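Cellobiose 2-epimerase (PDB 5ZIG) probably catalyses the reversible epimerization of cellobiose to 4-O-beta-D-glucopyranosyl-D-mannose, as a member of the N-acylglucosamine 2-epimerase family. Local coordinates at residues A[263-266]-A[267-271]; A[273-276]-A[277-280]. All coordinates share one frame; numbering follows the deposited sequence.

Contact 1: A[263-266]-A[267-271]; sequences ESVE and LLYGD
Val265 and Tyr269, one helical turn apart, meet where CG1 of Val265 lies in the plane of the phenol ring at its edge, 3.6 Å from Tyr269 CD2. The valine torsion explains this: CG1 stands anti to the backbone N (chi1 174°), so this branch faces the ring while CG2 leans off to another side. CB of Leu268 lies over one face of the same ring, offset toward its rim.

A second pair, Glu266 and Asp271, joins the last turn to the residues beyond it. Their carboxylates approach with OE1 of Glu266 4.3 Å from OD1 of Asp271. The planes are 21° apart; two negative charges so close would probably repel. A water that bridges the two probably eases this: it donates to Glu266 OE2 at 2.6 Å and, weakly, to Asp271 OD1 at 3.3 Å.

Behind these side chains run the i to i+4 backbone bonds of the helix, which space them. Leu267 N donates to Glu263 O, Leu268 N to Ser264 O and Tyr269 N to Val265 O, the last over 2.9 Å. Gly270 N still reaches Glu266 O, yet its positive phi (71°) marks the end of helix 251-269 and turns the chain toward Asp271.

Around this C-terminal end, Glu263 forms a salt bridge through OE2 with Arg206 of helix 191-208, and Ser264 OG bonds back to Leu261 O. Leu268 packs on Met217, Glu218 and Ile221 of helix 211-228, while Ser264 touches both of these helices, through Leu198 and Ser202 on the first and Met217 on the second.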
ATOM      1  N   GLU A 263      -3.914   8.337   9.236  1.00 19.91           N
ATOM      2  CA  GLU A 263      -4.168   7.203  10.131  1.00 23.50           C
ATOM      3  C   GLU A 263      -3.223   7.203  11.331  1.00 27.52           C
ATOM      4  O   GLU A 263      -3.649   6.999  12.473  1.00 24.03           O
ATOM      5  CB  GLU A 263      -4.017   5.879   9.390  1.00 22.80           C
ATOM      6  CG  GLU A 263      -4.514   4.708  10.172  1.00 29.12           C
ATOM      7  CD  GLU A 263      -3.967   3.397   9.664  1.00 28.46           C
ATOM      8  OE1 GLU A 263      -2.980   3.398   8.902  1.00 31.91           O
ATOM      9  OE2 GLU A 263      -4.553   2.358  10.010  1.00 34.73           O
ATOM     10  N   SER A 264      -1.931   7.424  11.083  1.00 29.75           N
ATOM     11  CA  SER A 264      -0.954   7.341  12.165  1.00 30.10           C
ATOM     12  C   SER A 264      -1.137   8.467  13.181  1.00 29.89           C
ATOM     13  O   SER A 264      -1.075   8.234  14.397  1.00 35.20           O
ATOM     14  CB  SER A 264       0.461   7.347  11.589  1.00 33.80           C
ATOM     15  OG  SER A 264       0.681   8.505  10.808  1.00 45.62           O
ATOM     16  N   VAL A 265      -1.362   9.700  12.704  1.00 33.36           N
ATOM     17  CA  VAL A 265      -1.521  10.842  13.611  1.00 23.09           C
ATOM     18  C   VAL A 265      -2.870  10.783  14.330  1.00 23.16           C
ATOM     19  O   VAL A 265      -3.006  11.277  15.463  1.00 30.19           O
ATOM     20  CB  VAL A 265      -1.307  12.170  12.859  1.00 20.01           C
ATOM     21  CG1 VAL A 265      -1.607  13.411  13.758  1.00 20.07           C
ATOM     22  CG2 VAL A 265       0.103  12.272  12.362  1.00 20.03           C
ATOM     23  N   GLU A 266      -3.871  10.144  13.723  1.00 21.69           N
ATOM     24  CA  GLU A 266      -5.102   9.854  14.448  1.00 24.06           C
ATOM     25  C   GLU A 266      -4.873   8.801  15.536  1.00 37.08           C
ATOM     26  O   GLU A 266      -5.354   8.951  16.667  1.00 27.75           O
ATOM     27  CB  GLU A 266      -6.194   9.411  13.472  1.00 31.04           C
ATOM     28  CG  GLU A 266      -7.569   9.281  14.118  1.00 34.51           C
ATOM     29  CD  GLU A 266      -8.716   9.470  13.125  1.00 54.75           C
ATOM     30  OE1 GLU A 266      -9.881   9.258  13.525  1.00 59.25           O
ATOM     31  OE2 GLU A 266      -8.463   9.839  11.956  1.00 61.19           O
ATOM     32  N   LEU A 267      -4.130   7.735  15.224  1.00 36.00           N
ATOM     33  CA  LEU A 267      -3.828   6.759  16.264  1.00 33.34           C
ATOM     34  C   LEU A 267      -3.038   7.389  17.404  1.00 27.71           C
ATOM     35  O   LEU A 267      -3.153   6.954  18.555  1.00 28.15           O
ATOM     36  CB  LEU A 267      -3.058   5.579  15.671  1.00 38.71           C
ATOM     37  CG  LEU A 267      -3.870   4.575  14.862  1.00 32.22           C
ATOM     38  CD1 LEU A 267      -2.913   3.634  14.141  1.00 20.13           C
ATOM     39  CD2 LEU A 267      -4.844   3.810  15.766  1.00 34.44           C
ATOM     40  N   LEU A 268      -2.234   8.413  17.116  1.00 25.04           N
ATOM     41  CA  LEU A 268      -1.423   9.018  18.167  1.00 29.10           C
ATOM     42  C   LEU A 268      -2.223  10.026  18.998  1.00 31.60           C
ATOM     43  O   LEU A 268      -2.152  10.021  20.233  1.00 28.55           O
ATOM     44  CB  LEU A 268      -0.185   9.679  17.550  1.00 37.51           C
ATOM     45  CG  LEU A 268       1.156   8.933  17.507  1.00 38.53           C
ATOM     46  CD1 LEU A 268       1.007   7.515  17.016  1.00 31.18           C
ATOM     47  CD2 LEU A 268       2.081   9.673  16.602  1.00 37.05           C
ATOM     48  N   TYR A 269      -2.979  10.908  18.350  1.00 32.28           N
ATOM     49  CA  TYR A 269      -3.640  11.999  19.058  1.00 34.96           C
ATOM     50  C   TYR A 269      -5.156  11.991  18.949  1.00 29.27           C
ATOM     51  O   TYR A 269      -5.791  12.899  19.486  1.00 30.94           O
ATOM     52  CB  TYR A 269      -3.129  13.356  18.559  1.00 30.38           C
ATOM     53  CG  TYR A 269      -1.638  13.460  18.544  1.00 38.95           C
ATOM     54  CD1 TYR A 269      -0.913  13.563  19.730  1.00 41.18           C
ATOM     55  CD2 TYR A 269      -0.940  13.452  17.343  1.00 43.76           C
ATOM     56  CE1 TYR A 269       0.467  13.660  19.711  1.00 41.81           C
ATOM     57  CE2 TYR A 269       0.433  13.550  17.315  1.00 48.43           C
ATOM     58  CZ  TYR A 269       1.137  13.655  18.501  1.00 50.59           C
ATOM     59  OH  TYR A 269       2.514  13.750  18.466  1.00 45.33           O
ATOM     60  N   GLY A 270      -5.748  11.019  18.271  1.00 32.70           N
ATOM     61  CA  GLY A 270      -7.192  10.943  18.185  1.00 42.92           C
ATOM     62  C   GLY A 270      -7.800  12.037  17.320  1.00 44.79           C
ATOM     63  O   GLY A 270      -7.120  12.812  16.641  1.00 39.89           O
ATOM     64  N   ASP A 271      -9.123  12.088  17.368  1.00 49.78           N
ATOM     65  CA  ASP A 271      -9.931  13.003  16.576  1.00 49.15           C
ATOM     66  C   ASP A 271     -10.526  14.065  17.486  1.00 46.54           C
ATOM     67  O   ASP A 271     -11.028  13.717  18.563  1.00 52.10           O
ATOM     68  CB  ASP A 271     -11.042  12.230  15.858  1.00 52.83           C
ATOM     69  CG  ASP A 271     -11.680  13.021  14.738  1.00 63.18           C
ATOM     70  OD1 ASP A 271     -10.968  13.393  13.777  1.00 68.61           O
ATOM     71  OD2 ASP A 271     -12.904  13.259  14.817  1.00 62.63           O
TER
HETATM   72  O   HOH W   1     -10.446  11.398  11.178  1.00 40.23           O

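Contact 2: A[273-276]-A[277-280]; sequences LPEW and FLSW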
ATOM      1  N   LEU A 273      -7.788  15.895  14.703  1.00 34.86           N
ATOM      2  CA  LEU A 273      -6.338  15.836  14.596  1.00 36.37           C
ATOM      3  C   LEU A 273      -5.731  17.208  14.895  1.00 37.08           C
ATOM      4  O   LEU A 273      -6.438  18.217  14.950  1.00 31.78           O
ATOM      5  CB  LEU A 273      -5.955  15.309  13.213  1.00 37.53           C
ATOM      6  CG  LEU A 273      -5.881  13.776  13.082  1.00 40.26           C
ATOM      7  CD1 LEU A 273      -7.261  13.142  13.086  1.00 35.98           C
ATOM      8  CD2 LEU A 273      -5.117  13.340  11.829  1.00 36.82           C
ATOM      9  N   PRO A 274      -4.418  17.271  15.139  1.00 34.52           N
ATOM     10  CA  PRO A 274      -3.781  18.567  15.410  1.00 35.65           C
ATOM     11  C   PRO A 274      -3.857  19.502  14.216  1.00 33.04           C
ATOM     12  O   PRO A 274      -3.819  19.077  13.062  1.00 31.35           O
ATOM     13  CB  PRO A 274      -2.328  18.191  15.726  1.00 32.71           C
ATOM     14  CG  PRO A 274      -2.428  16.788  16.252  1.00 29.68           C
ATOM     15  CD  PRO A 274      -3.525  16.143  15.458  1.00 28.50           C
ATOM     16  N   GLU A 275      -3.968  20.798  14.516  1.00 39.71           N
ATOM     17  CA  GLU A 275      -4.040  21.811  13.468  1.00 34.71           C
ATOM     18  C   GLU A 275      -2.758  21.871  12.653  1.00 31.00           C
ATOM     19  O   GLU A 275      -2.807  22.137  11.447  1.00 27.25           O
ATOM     20  CB  GLU A 275      -4.332  23.180  14.079  1.00 43.06           C
ATOM     21  CG  GLU A 275      -5.656  23.253  14.815  1.00 64.65           C
ATOM     22  CD  GLU A 275      -6.845  22.894  13.934  1.00 73.32           C
ATOM     23  OE1 GLU A 275      -6.785  23.147  12.711  1.00 75.61           O
ATOM     24  OE2 GLU A 275      -7.839  22.356  14.467  1.00 74.93           O
ATOM     25  N   TRP A 276      -1.601  21.642  13.284  1.00 23.84           N
ATOM     26  CA  TRP A 276      -0.369  21.602  12.506  1.00 22.99           C
ATOM     27  C   TRP A 276      -0.426  20.507  11.444  1.00 27.55           C
ATOM     28  O   TRP A 276       0.056  20.699  10.320  1.00 24.30           O
ATOM     29  CB  TRP A 276       0.853  21.441  13.424  1.00 30.60           C
ATOM     30  CG  TRP A 276       0.954  20.164  14.243  1.00 35.58           C
ATOM     31  CD1 TRP A 276       0.627  20.007  15.567  1.00 34.57           C
ATOM     32  CD2 TRP A 276       1.461  18.887  13.805  1.00 35.04           C
ATOM     33  NE1 TRP A 276       0.879  18.712  15.967  1.00 34.36           N
ATOM     34  CE2 TRP A 276       1.386  18.005  14.905  1.00 32.84           C
ATOM     35  CE3 TRP A 276       1.963  18.405  12.587  1.00 38.49           C
ATOM     36  CZ2 TRP A 276       1.786  16.670  14.822  1.00 32.70           C
ATOM     37  CZ3 TRP A 276       2.369  17.072  12.508  1.00 35.16           C
ATOM     38  CH2 TRP A 276       2.277  16.225  13.624  1.00 33.05           C
ATOM     39  N   PHE A 277      -1.043  19.364  11.764  1.00 27.40           N
ATOM     40  CA  PHE A 277      -1.153  18.295  10.777  1.00 24.25           C
ATOM     41  C   PHE A 277      -2.091  18.683   9.634  1.00 24.21           C
ATOM     42  O   PHE A 277      -1.758  18.507   8.452  1.00 23.46           O
ATOM     43  CB  PHE A 277      -1.627  16.995  11.438  1.00 31.06           C
ATOM     44  CG  PHE A 277      -1.807  15.871  10.448  1.00 25.61           C
ATOM     45  CD1 PHE A 277      -0.708  15.200   9.947  1.00 26.71           C
ATOM     46  CD2 PHE A 277      -3.061  15.554   9.957  1.00 31.26           C
ATOM     47  CE1 PHE A 277      -0.862  14.196   8.988  1.00 31.28           C
ATOM     48  CE2 PHE A 277      -3.228  14.551   9.011  1.00 35.95           C
ATOM     49  CZ  PHE A 277      -2.125  13.869   8.525  1.00 29.67           C
ATOM     50  N   LEU A 278      -3.273  19.210   9.962  1.00 23.45           N
ATOM     51  CA  LEU A 278      -4.165  19.708   8.919  1.00 25.87           C
ATOM     52  C   LEU A 278      -3.453  20.711   8.023  1.00 30.24           C
ATOM     53  O   LEU A 278      -3.431  20.555   6.794  1.00 29.52           O
ATOM     54  CB  LEU A 278      -5.421  20.329   9.542  1.00 26.36           C
ATOM     55  CG  LEU A 278      -6.311  19.369  10.333  1.00 26.03           C
ATOM     56  CD1 LEU A 278      -7.504  20.116  10.881  1.00 27.71           C
ATOM     57  CD2 LEU A 278      -6.788  18.203   9.489  1.00 30.25           C
ATOM     58  N   SER A 279      -2.837  21.736   8.621  1.00 27.56           N
ATOM     59  CA  SER A 279      -2.153  22.752   7.819  1.00 33.44           C
ATOM     60  C   SER A 279      -1.051  22.143   6.964  1.00 29.07           C
ATOM     61  O   SER A 279      -0.836  22.564   5.821  1.00 35.36           O
ATOM     62  CB  SER A 279      -1.574  23.841   8.724  1.00 34.14           C
ATOM     63  OG  SER A 279      -2.591  24.384   9.531  1.00 41.12           O
ATOM     64  N   TRP A 280      -0.350  21.150   7.498  1.00 22.01           N
ATOM     65  CA  TRP A 280       0.701  20.477   6.743  1.00 31.10           C
ATOM     66  C   TRP A 280       0.133  19.739   5.536  1.00 34.26           C
ATOM     67  O   TRP A 280       0.602  19.908   4.404  1.00 24.75           O
ATOM     68  CB  TRP A 280       1.429  19.507   7.665  1.00 23.98           C
ATOM     69  CG  TRP A 280       2.403  18.591   7.000  1.00 25.98           C
ATOM     70  CD1 TRP A 280       3.101  18.830   5.863  1.00 28.29           C
ATOM     71  CD2 TRP A 280       2.792  17.281   7.447  1.00 21.37           C
ATOM     72  NE1 TRP A 280       3.905  17.753   5.566  1.00 30.42           N
ATOM     73  CE2 TRP A 280       3.742  16.792   6.529  1.00 35.79           C
ATOM     74  CE3 TRP A 280       2.454  16.488   8.550  1.00 29.04           C
ATOM     75  CZ2 TRP A 280       4.354  15.531   6.672  1.00 29.86           C
ATOM     76  CZ3 TRP A 280       3.056  15.232   8.689  1.00 25.73           C
ATOM     77  CH2 TRP A 280       3.995  14.773   7.756  1.00 32.41           C
TER
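The indole of Trp276 lies over the backbone N of Phe277, with one face above CB of Phe277. That carbon lies 4.2 Å from the centroid of the indole six-membered ring and 18° off the ring normal, a CH-pi contact offset toward the rim. Behind it is a chi1 of 63°, which sets CG between the backbone N and the carbonyl carbon and so brings the ring across the following peptide.

Trp280, one turn on, points the same way as Trp276 and runs beside it. CE3 of Trp280 sits at the edge of the Trp276 ring, near its plane, 4.0 Å from CZ3 of Trp276. The two indoles are therefore neighbours along the helix and not stacked face on face. On another side of the turn, Leu273 and Phe277 also lie side by side, with CD2 of Leu273 3.6 Å from both CD2 and CE2 of the phenyl ring.

This is the N-terminal start of helix 275-294, with Pro274 in the N-cap position. Its carbonyl O accepts a nearly straight bond from Leu278 N (168°), lying in the carbonyl plane, and a weak one from Phe277 N. The next acceptor, Glu275 O, is gripped twice by one residue: Ser279 N arrives at 2.9 Å, and Ser279 OG donates at 3.0 Å from above the carbonyl plane.

The bent chain of Glu275 brings OE1 within 3.6 Å of Leu278 CD1, a methyl whose side chain also packs on Leu331 and Phe332 of helix 315-332. Trp280 NE1 bonds to Ala229 O, and its indole makes a cation-pi contact with Arg225.

Overall arrangement
Contact 1 closes helix 251-269 and contact 2 opens helix 275-294, so they follow one another along the chain across one short connection, with centres 11 Å apart. They touch directly: Val265 CG1 comes within 3.7 Å of Pro274 CD, Glu266 OE2 within 3.7 Å of Leu273 CD1, and Val265 CG2 within 3.9 Å of Phe277 CD1. The end of one helix thus packs on the start of the next, in a family of the six-hairpin clan, whose fold is an (alpha/alpha)6 barrel. Both contacts border helix 211-228 and lie on the same side of the chain's centre, their own centres about 19 and 23 Å from it, toward its periphery.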